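Long-range contacts in beta sliding clamp (Borrelia burgdorferi, PDB 6DJ8), which probably forms a ring-shaped head-to-tail homodimer around DNA and tethers DNA polymerases and other proteins to it, so that replication is processive: residues 110-115 / 125-130; 149-154 / 212-217; 164-169 / 357-362. All coordinates share one frame; numbering follows the deposited sequence.

Contact 1: residues 110-115 / 125-130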
loop_
_atom_site.group_PDB
_atom_site.type_symbol
_atom_site.label_atom_id
_atom_site.label_comp_id
_atom_site.label_asym_id
_atom_site.label_seq_id
_atom_site.Cartn_x
_atom_site.Cartn_y
_atom_site.Cartn_z
ATOM N N LEU A 110 18.224 -19.295 18.365
ATOM C CA LEU A 110 17.452 -18.654 19.410
ATOM C C LEU A 110 16.163 -19.454 19.544
ATOM O O LEU A 110 15.513 -19.750 18.540
ATOM C CB LEU A 110 17.162 -17.209 19.026
ATOM C CG LEU A 110 17.718 -16.109 19.921
ATOM C CD1 LEU A 110 19.205 -16.235 20.008
ATOM C CD2 LEU A 110 17.343 -14.768 19.298
ATOM N N GLU A 111 15.837 -19.871 20.759
ATOM C CA GLU A 111 14.602 -20.590 21.022
ATOM C C GLU A 111 13.731 -19.620 21.796
ATOM O O GLU A 111 14.153 -19.093 22.833
ATOM C CB GLU A 111 14.857 -21.865 21.822
ATOM C CG GLU A 111 16.100 -22.620 21.365
ATOM C CD GLU A 111 15.781 -23.951 20.722
ATOM O OE1 GLU A 111 14.583 -24.288 20.601
ATOM O OE2 GLU A 111 16.731 -24.665 20.340
ATOM N N ILE A 112 12.526 -19.378 21.295
ATOM C CA ILE A 112 11.653 -18.354 21.841
ATOM C C ILE A 112 10.357 -19.013 22.274
ATOM O O ILE A 112 9.787 -19.838 21.543
ATOM C CB ILE A 112 11.398 -17.239 20.814
ATOM C CG1 ILE A 112 12.736 -16.762 20.234
ATOM C CG2 ILE A 112 10.615 -16.111 21.439
ATOM C CD1 ILE A 112 12.639 -15.514 19.335
ATOM N N MET A 113 9.904 -18.655 23.465
ATOM C CA MET A 113 8.670 -19.171 24.014
ATOM C C MET A 113 8.018 -18.023 24.757
ATOM O O MET A 113 8.681 -17.045 25.128
ATOM C CB MET A 113 8.929 -20.379 24.936
ATOM C CG MET A 113 9.844 -20.045 26.118
ATOM S SD MET A 113 11.109 -21.304 26.442
ATOM C CE MET A 113 11.992 -21.276 24.877
ATOM N N GLY A 114 6.708 -18.120 24.948
ATOM C CA GLY A 114 6.041 -17.124 25.762
ATOM C C GLY A 114 6.491 -17.278 27.197
ATOM O O GLY A 114 6.634 -18.402 27.696
ATOM N N GLU A 115 6.798 -16.159 27.851
ATOM C CA GLU A 115 7.128 -16.183 29.273
ATOM C C GLU A 115 5.806 -16.034 29.997
ATOM O O GLU A 115 5.372 -14.933 30.337
ATOM C CB GLU A 115 8.138 -15.111 29.668
ATOM C CG GLU A 115 8.500 -15.134 31.156
ATOM C CD GLU A 115 8.961 -16.510 31.666
ATOM O OE1 GLU A 115 9.607 -17.271 30.908
ATOM O OE2 GLU A 115 8.672 -16.829 32.839
ATOM N N ASP A 125 3.601 -23.125 22.300
ATOM C CA ASP A 125 4.088 -22.483 21.088
ATOM C C ASP A 125 5.586 -22.210 21.205
ATOM O O ASP A 125 6.094 -21.871 22.277
ATOM C CB ASP A 125 3.330 -21.178 20.825
ATOM C CG ASP A 125 1.824 -21.382 20.734
ATOM O OD1 ASP A 125 1.387 -22.524 20.480
ATOM O OD2 ASP A 125 1.079 -20.395 20.916
ATOM N N HIS A 126 6.296 -22.358 20.092
ATOM C CA HIS A 126 7.747 -22.344 20.115
ATOM C C HIS A 126 8.274 -21.908 18.759
ATOM O O HIS A 126 7.763 -22.336 17.723
ATOM C CB HIS A 126 8.291 -23.734 20.476
ATOM C CG HIS A 126 9.754 -23.753 20.787
ATOM N ND1 HIS A 126 10.250 -23.583 22.063
ATOM C CD2 HIS A 126 10.831 -23.942 19.989
ATOM C CE1 HIS A 126 11.569 -23.664 22.036
ATOM N NE2 HIS A 126 11.946 -23.879 20.789
ATOM N N LEU A 127 9.297 -21.057 18.779
ATOM C CA LEU A 127 9.976 -20.592 17.578
ATOM C C LEU A 127 11.455 -20.920 17.688
ATOM O O LEU A 127 12.034 -20.868 18.773
ATOM C CB LEU A 127 9.826 -19.082 17.388
ATOM C CG LEU A 127 8.464 -18.438 17.638
ATOM C CD1 LEU A 127 8.556 -16.901 17.526
ATOM C CD2 LEU A 127 7.405 -18.989 16.652
ATOM N N LYS A 128 12.073 -21.249 16.559
ATOM C CA LYS A 128 13.511 -21.483 16.506
ATOM C C LYS A 128 14.079 -20.590 15.419
ATOM O O LYS A 128 13.722 -20.741 14.246
ATOM C CB LYS A 128 13.849 -22.955 16.226
ATOM C CG LYS A 128 13.446 -23.906 17.330
ATOM C CD LYS A 128 14.045 -25.303 17.114
ATOM C CE LYS A 128 13.641 -26.255 18.232
ATOM N NZ LYS A 128 14.019 -27.689 17.957
ATOM N N GLU A 129 14.964 -19.675 15.811
ATOM C CA GLU A 129 15.560 -18.711 14.887
ATOM C C GLU A 129 17.058 -18.956 14.791
ATOM O O GLU A 129 17.787 -18.765 15.786
ATOM C CB GLU A 129 15.284 -17.282 15.343
ATOM C CG GLU A 129 13.817 -16.854 15.221
ATOM C CD GLU A 129 13.372 -16.664 13.766
ATOM O OE1 GLU A 129 14.232 -16.710 12.851
ATOM O OE2 GLU A 129 12.154 -16.449 13.538
ATOM N N PRO A 130 17.557 -19.375 13.639
ATOM C CA PRO A 130 18.996 -19.591 13.500
ATOM C C PRO A 130 19.755 -18.285 13.633
ATOM O O PRO A 130 19.248 -17.208 13.310
ATOM C CB PRO A 130 19.158 -20.214 12.105
ATOM C CG PRO A 130 17.812 -20.068 11.428
ATOM C CD PRO A 130 16.821 -20.048 12.562
HETATM O O HOH W 1 5.173 -20.209 24.277
#
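His126 carries its imidazole anti to the backbone N (chi1 -169°), and Glu111 bends its chain at chi2 (-112°), so ring and carboxylate meet on one face of an antiparallel beta hairpin. The hairpin joins strand 109-114 to strand 126-130 in the N-terminal domain. His126 NE2 donates to Glu111 OE1 at 2.7 Å. OE1 sits close to the ring plane and uses its anti lone pair, while the carboxylate is turned 55° from the ring. This bond helps to hold the ring's rotation. Lys128 runs extended alongside Glu111, with CE 3.2 Å from Glu111 OE1. Lys128 NZ stays 4.3 Å from Glu111 OE1, too far for a salt bridge, but its charge may still stabilise the carboxylate. The doubly bent Met113 places its CE 3.7 Å from His126 CE1, and Ile112 O lies over one face of the imidazole.

Leu110-Glu129 and Ile112-Leu127 are the hydrogen-bonded pairs. Their side chains share the face that packs on helix 83-92. The bond from Leu110 N to Glu129 O is short, at 2.7 Å. Strand 126-130 pairs next with a strand of the second subunit, whose Arg324 and Tyr297 hold the Glu129 carboxylate. Beyond the paired residues a water takes over the bridging: it accepts from Gly114 N at 2.7 Å and donates to Asp125 O at 2.8 Å.

Contact 2: residues 149-154 / 212-217; sequences YTFGIE and VEEDVN
Strand 151-154 and the loop 212-217 approach without a backbone hydrogen bond between them, and the nearest CA atoms, those of Phe151 and Glu214, are 6.6 Å apart. The strand enters through a classic beta bulge, in which Thr150 and Phe151 both face Phe242 on the neighbouring strand 237-242. The loop links strands 202-211 and 218-221 of a different sheet. Side chains therefore bridge two sheets here.

Phe151 has the largest share of the contact. Its CB points toward the loop, and chi1 of 139° lies away from the staggered positions. The Phe151 and Val212 side chains cross at about a right angle. The CE1 corner of the ring meets both methyls of the valine: Phe151 CE1 is 3.4 Å from Val212 CG1 and 3.5 Å from Val212 CG2. Val212 offers this fork because CG1 is anti to its backbone N (chi1 -179°) and CG2 is anti to its carbonyl carbon. Val216 adds a second apolar contact, with CG2 over one face of the Phe151 ring and offset toward the rim. The Phe151 ring also meets that of Phe242, the two planes nearly parallel. The polar backbone of the loop is held from strand 182-187 and the turn after it: Lys187 NZ donates to Glu214 O, and Ser191 OG is bonded to Val212 O.

At the outer side Glu214 bends at chi2 (82°). Glu214 CB is 4.2 Å from Phe151 CB, and Glu214 CG is 3.8 Å from Thr150 O. Further along the strand, Ile153 holds CG1 in the crowded position between N and the carbonyl carbon. This leaves CG2 anti to the carbonyl carbon, where Ile153 CG2 touches Val212 CG2 at 4.1 Å.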
loop_
_atom_site.group_PDB
_atom_site.type_symbol
_atom_site.label_atom_id
_atom_site.label_comp_id
_atom_site.label_asym_id
_atom_site.label_seq_id
_atom_site.Cartn_x
_atom_site.Cartn_y
_atom_site.Cartn_z
ATOM N N TYR A 149 35.388 15.263 20.899
ATOM C CA TYR A 149 34.340 16.124 20.372
ATOM C C TYR A 149 34.780 17.579 20.311
ATOM O O TYR A 149 35.354 18.111 21.266
ATOM C CB TYR A 149 33.074 15.971 21.211
ATOM C CG TYR A 149 32.552 14.555 21.154
ATOM C CD1 TYR A 149 32.482 13.882 19.941
ATOM C CD2 TYR A 149 32.172 13.875 22.304
ATOM C CE1 TYR A 149 32.021 12.585 19.864
ATOM C CE2 TYR A 149 31.707 12.564 22.239
ATOM C CZ TYR A 149 31.636 11.925 21.013
ATOM O OH TYR A 149 31.178 10.627 20.926
ATOM N N THR A 150 34.535 18.214 19.170
ATOM C CA THR A 150 34.905 19.609 18.972
ATOM C C THR A 150 33.771 20.553 19.353
ATOM O O THR A 150 34.028 21.690 19.765
ATOM C CB THR A 150 35.353 19.825 17.518
ATOM O OG1 THR A 150 36.757 19.546 17.410
ATOM C CG2 THR A 150 35.078 21.252 17.023
ATOM N N PHE A 151 32.525 20.097 19.275
ATOM C CA PHE A 151 31.405 20.970 19.587
ATOM C C PHE A 151 30.173 20.107 19.836
ATOM O O PHE A 151 30.008 19.056 19.211
ATOM C CB PHE A 151 31.231 21.986 18.437
ATOM C CG PHE A 151 29.812 22.269 18.036
ATOM C CD1 PHE A 151 28.954 22.952 18.876
ATOM C CD2 PHE A 151 29.361 21.920 16.773
ATOM C CE1 PHE A 151 27.651 23.224 18.484
ATOM C CE2 PHE A 151 28.061 22.197 16.376
ATOM C CZ PHE A 151 27.205 22.849 17.232
ATOM N N GLY A 152 29.361 20.520 20.805
ATOM C CA GLY A 152 28.133 19.814 21.137
ATOM C C GLY A 152 27.060 20.784 21.575
ATOM O O GLY A 152 27.349 21.845 22.140
ATOM N N ILE A 153 25.804 20.417 21.315
ATOM C CA ILE A 153 24.644 21.168 21.781
ATOM C C ILE A 153 23.610 20.192 22.314
ATOM O O ILE A 153 23.627 19.001 22.002
ATOM C CB ILE A 153 23.976 22.020 20.680
ATOM C CG1 ILE A 153 23.695 21.155 19.457
ATOM C CG2 ILE A 153 24.832 23.221 20.333
ATOM C CD1 ILE A 153 22.730 21.791 18.489
ATOM N N GLU A 154 22.709 20.716 23.142
ATOM C CA GLU A 154 21.560 19.961 23.624
ATOM C C GLU A 154 20.326 20.796 23.319
ATOM O O GLU A 154 20.233 21.946 23.748
ATOM C CB GLU A 154 21.691 19.652 25.135
ATOM C CG GLU A 154 20.557 18.805 25.717
ATOM C CD GLU A 154 20.862 18.229 27.105
ATOM O OE1 GLU A 154 21.848 18.644 27.748
ATOM O OE2 GLU A 154 20.108 17.336 27.551
ATOM N N VAL A 212 26.544 29.244 19.300
ATOM C CA VAL A 212 27.692 28.350 19.328
ATOM C C VAL A 212 28.947 29.210 19.207
ATOM O O VAL A 212 29.106 29.959 18.234
ATOM C CB VAL A 212 27.625 27.299 18.210
ATOM C CG1 VAL A 212 28.825 26.384 18.285
ATOM C CG2 VAL A 212 26.327 26.492 18.308
ATOM N N GLU A 213 29.828 29.120 20.207
ATOM C CA GLU A 213 31.061 29.894 20.174
ATOM C C GLU A 213 32.091 29.263 19.244
ATOM O O GLU A 213 32.883 29.979 18.622
ATOM C CB GLU A 213 31.620 30.056 21.590
ATOM C CG GLU A 213 30.617 30.632 22.603
ATOM C CD GLU A 213 30.203 32.079 22.315
ATOM O OE1 GLU A 213 30.894 32.765 21.531
ATOM O OE2 GLU A 213 29.183 32.531 22.885
ATOM N N GLU A 214 32.107 27.937 19.146
ATOM C CA GLU A 214 33.107 27.256 18.342
ATOM C C GLU A 214 32.833 27.465 16.849
ATOM O O GLU A 214 31.808 28.016 16.441
ATOM C CB GLU A 214 33.138 25.766 18.682
ATOM C CG GLU A 214 33.365 25.454 20.162
ATOM C CD GLU A 214 32.097 25.532 21.012
ATOM O OE1 GLU A 214 31.128 26.209 20.605
ATOM O OE2 GLU A 214 32.078 24.919 22.102
ATOM N N ASP A 215 33.793 27.044 16.029
ATOM C CA ASP A 215 33.612 27.034 14.588
ATOM C C ASP A 215 32.726 25.857 14.205
ATOM O O ASP A 215 32.814 24.776 14.792
ATOM C CB ASP A 215 34.952 26.944 13.859
ATOM C CG ASP A 215 35.913 28.065 14.248
ATOM O OD1 ASP A 215 35.455 29.193 14.532
ATOM O OD2 ASP A 215 37.134 27.810 14.259
ATOM N N VAL A 216 31.850 26.084 13.234
ATOM C CA VAL A 216 30.865 25.100 12.800
ATOM C C VAL A 216 31.001 24.997 11.292
ATOM O O VAL A 216 30.711 25.962 10.577
ATOM C CB VAL A 216 29.442 25.506 13.196
ATOM C CG1 VAL A 216 28.416 24.425 12.812
ATOM C CG2 VAL A 216 29.393 25.850 14.677
ATOM N N ASN A 217 31.434 23.836 10.806
ATOM C CA ASN A 217 31.592 23.627 9.374
ATOM C C ASN A 217 31.571 22.128 9.104
ATOM O O ASN A 217 32.623 21.515 8.905
ATOM C CB ASN A 217 32.896 24.294 8.871
ATOM C CG ASN A 217 33.145 24.043 7.389
ATOM O OD1 ASN A 217 32.200 23.932 6.600
ATOM N ND2 ASN A 217 34.410 23.971 7.002
#

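Contact 3: residues 164-169 / 357-362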
loop_
_atom_site.group_PDB
_atom_site.type_symbol
_atom_site.label_atom_id
_atom_site.label_comp_id
_atom_site.label_asym_id
_atom_site.label_seq_id
_atom_site.Cartn_x
_atom_site.Cartn_y
_atom_site.Cartn_z
ATOM N N ILE A 164 14.513 18.963 11.210
ATOM C CA ILE A 164 14.754 17.841 10.304
ATOM C C ILE A 164 13.675 17.804 9.233
ATOM O O ILE A 164 13.959 17.648 8.037
ATOM C CB ILE A 164 14.792 16.521 11.100
ATOM C CG1 ILE A 164 16.094 16.399 11.892
ATOM C CG2 ILE A 164 14.567 15.317 10.169
ATOM C CD1 ILE A 164 16.105 15.209 12.858
ATOM N N ASN A 165 12.415 17.946 9.655
ATOM C CA ASN A 165 11.298 17.934 8.713
ATOM C C ASN A 165 11.443 19.036 7.667
ATOM O O ASN A 165 11.068 18.844 6.505
ATOM C CB ASN A 165 9.970 18.062 9.482
ATOM C CG ASN A 165 8.752 17.734 8.613
ATOM O OD1 ASN A 165 8.736 16.723 7.922
ATOM N ND2 ASN A 165 7.734 18.590 8.650
ATOM N N ARG A 166 12.034 20.172 8.031
ATOM C CA ARG A 166 12.189 21.261 7.074
ATOM C C ARG A 166 13.460 21.153 6.244
ATOM O O ARG A 166 13.556 21.809 5.202
ATOM C CB ARG A 166 12.162 22.606 7.813
ATOM C CG ARG A 166 10.725 23.043 8.053
ATOM C CD ARG A 166 10.476 23.869 9.300
ATOM N NE ARG A 166 9.035 23.982 9.488
ATOM C CZ ARG A 166 8.345 25.116 9.495
ATOM N NH1 ARG A 166 8.951 26.288 9.392
ATOM N NH2 ARG A 166 7.032 25.069 9.646
ATOM N N ILE A 167 14.423 20.325 6.650
ATOM C CA ILE A 167 15.732 20.280 6.011
ATOM C C ILE A 167 15.933 19.002 5.194
ATOM O O ILE A 167 16.417 19.059 4.057
ATOM C CB ILE A 167 16.845 20.437 7.069
ATOM C CG1 ILE A 167 16.958 21.898 7.509
ATOM C CG2 ILE A 167 18.169 19.974 6.512
ATOM C CD1 ILE A 167 17.708 22.770 6.516
ATOM N N ALA A 168 15.530 17.839 5.731
ATOM C CA ALA A 168 15.953 16.567 5.141
ATOM C C ALA A 168 15.513 16.426 3.684
ATOM O O ALA A 168 16.302 15.999 2.828
ATOM C CB ALA A 168 15.413 15.397 5.973
ATOM N N PHE A 169 14.259 16.777 3.375
ATOM C CA PHE A 169 13.739 16.503 2.035
ATOM C C PHE A 169 14.484 17.253 0.939
ATOM O O PHE A 169 14.465 16.814 -0.217
ATOM C CB PHE A 169 12.237 16.835 1.975
ATOM C CG PHE A 169 11.939 18.320 1.896
ATOM C CD1 PHE A 169 11.768 19.070 3.050
ATOM C CD2 PHE A 169 11.820 18.956 0.656
ATOM C CE1 PHE A 169 11.485 20.461 2.976
ATOM C CE2 PHE A 169 11.517 20.311 0.566
ATOM C CZ PHE A 169 11.368 21.071 1.733
ATOM N N VAL A 357 5.591 20.971 4.283
ATOM C CA VAL A 357 6.168 21.105 5.614
ATOM C C VAL A 357 5.724 22.370 6.322
ATOM O O VAL A 357 6.044 22.544 7.505
ATOM C CB VAL A 357 7.708 21.003 5.571
ATOM C CG1 VAL A 357 8.123 19.743 4.805
ATOM C CG2 VAL A 357 8.337 22.254 4.952
ATOM N N PHE A 358 4.946 23.231 5.663
ATOM C CA PHE A 358 4.510 24.486 6.273
ATOM C C PHE A 358 3.373 24.235 7.253
ATOM O O PHE A 358 2.557 23.335 7.055
ATOM C CB PHE A 358 4.079 25.484 5.191
ATOM C CG PHE A 358 5.229 26.172 4.528
ATOM C CD1 PHE A 358 6.149 25.450 3.793
ATOM C CD2 PHE A 358 5.379 27.545 4.616
ATOM C CE1 PHE A 358 7.216 26.076 3.190
ATOM C CE2 PHE A 358 6.445 28.179 4.006
ATOM C CZ PHE A 358 7.365 27.442 3.294
ATOM N N GLU A 359 3.351 24.999 8.348
ATOM C CA GLU A 359 2.296 24.851 9.341
ATOM C C GLU A 359 1.436 26.093 9.526
ATOM O O GLU A 359 0.531 26.068 10.364
ATOM C CB GLU A 359 2.891 24.464 10.703
ATOM C CG GLU A 359 4.300 23.922 10.622
ATOM C CD GLU A 359 4.809 23.369 11.940
ATOM O OE1 GLU A 359 4.933 22.131 12.048
ATOM O OE2 GLU A 359 5.087 24.166 12.861
ATOM N N THR A 360 1.669 27.161 8.773
ATOM C CA THR A 360 0.863 28.363 8.920
ATOM C C THR A 360 -0.376 28.296 8.034
ATOM O O THR A 360 -0.468 27.487 7.112
ATOM C CB THR A 360 1.682 29.603 8.575
ATOM O OG1 THR A 360 2.451 29.345 7.393
ATOM C CG2 THR A 360 2.629 29.929 9.711
ATOM N N SER A 361 -1.333 29.180 8.326
ATOM C CA SER A 361 -2.550 29.286 7.527
ATOM C C SER A 361 -2.239 29.754 6.112
ATOM O O SER A 361 -2.871 29.304 5.150
ATOM C CB SER A 361 -3.529 30.258 8.188
ATOM O OG SER A 361 -4.858 30.001 7.774
ATOM N N LYS A 362 -1.292 30.677 5.973
ATOM C CA LYS A 362 -0.919 31.248 4.692
ATOM C C LYS A 362 0.565 31.018 4.441
ATOM O O LYS A 362 1.331 30.721 5.359
ATOM C CB LYS A 362 -1.258 32.743 4.652
ATOM C CG LYS A 362 -2.715 33.015 5.030
ATOM C CD LYS A 362 -3.283 34.222 4.308
ATOM C CE LYS A 362 -4.777 34.407 4.609
ATOM N NZ LYS A 362 -5.645 33.803 3.521
HETATM O O HOH W 2 7.422 21.414 9.784
#
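Val357 sits against the last turn of helix 157-167 and presents its two methyls to different partners. Val357 CG1, anti to the carbonyl carbon (chi1 -51°), lies 3.5 Å from Asn165 O. Val357 CG1 is also 3.9 Å from Phe169 CE1. That ring takes the crowded position between N and the carbonyl carbon (chi1 76°), so it meets the valine tip to tip. CG2 of Val357 rests 4.0 Å from CG of Arg166.

Arg166 bends at chi2 (149°) and passes obliquely beside Val357. Glu359 CG lies at the edge of the guanidinium, 3.1 Å from Arg166 NH2. The Glu359 carboxylate is nearly perpendicular to it. Glu359 OE2 lies well out of the guanidinium plane, so no N-H points at it and the long salt bridge (Arg166 NH2 to Glu359 OE2, 3.9 Å) is one of charge alone. The stronger partner of Arg166 is Glu377, and that of Glu359 is Lys162.

One water ties the polar groups together. It accepts from Arg166 NE at 3.0 Å and from Asn165 ND2, and donates to Val357 O and, weakly, to Glu359 OE1. The arrangement is an interdomain joint, with a helix end of the central domain packed on the loop after helix 348-355 of the C-terminal domain.

Overall arrangement
From the N terminus, contact 1 comes first and is complete before the others begin. It closes the loop between strands 109-114 and 126-130 within the N-terminal domain, at the subunit interface. Contacts 2 and 3 cross along the chain: 149-154 and 164-169 both precede 212-217, and 357-362 comes last. Strand 151-156 of contact 2 leads directly into helix 157-167 of contact 3. Contact 2 joins two sheets, while contact 3 ties the central to the C-terminal domain. Their centres are about 25 Å apart. Contact 1 lies about 44 Å from contact 3, centre to centre, on the opposite side of the chain's centre.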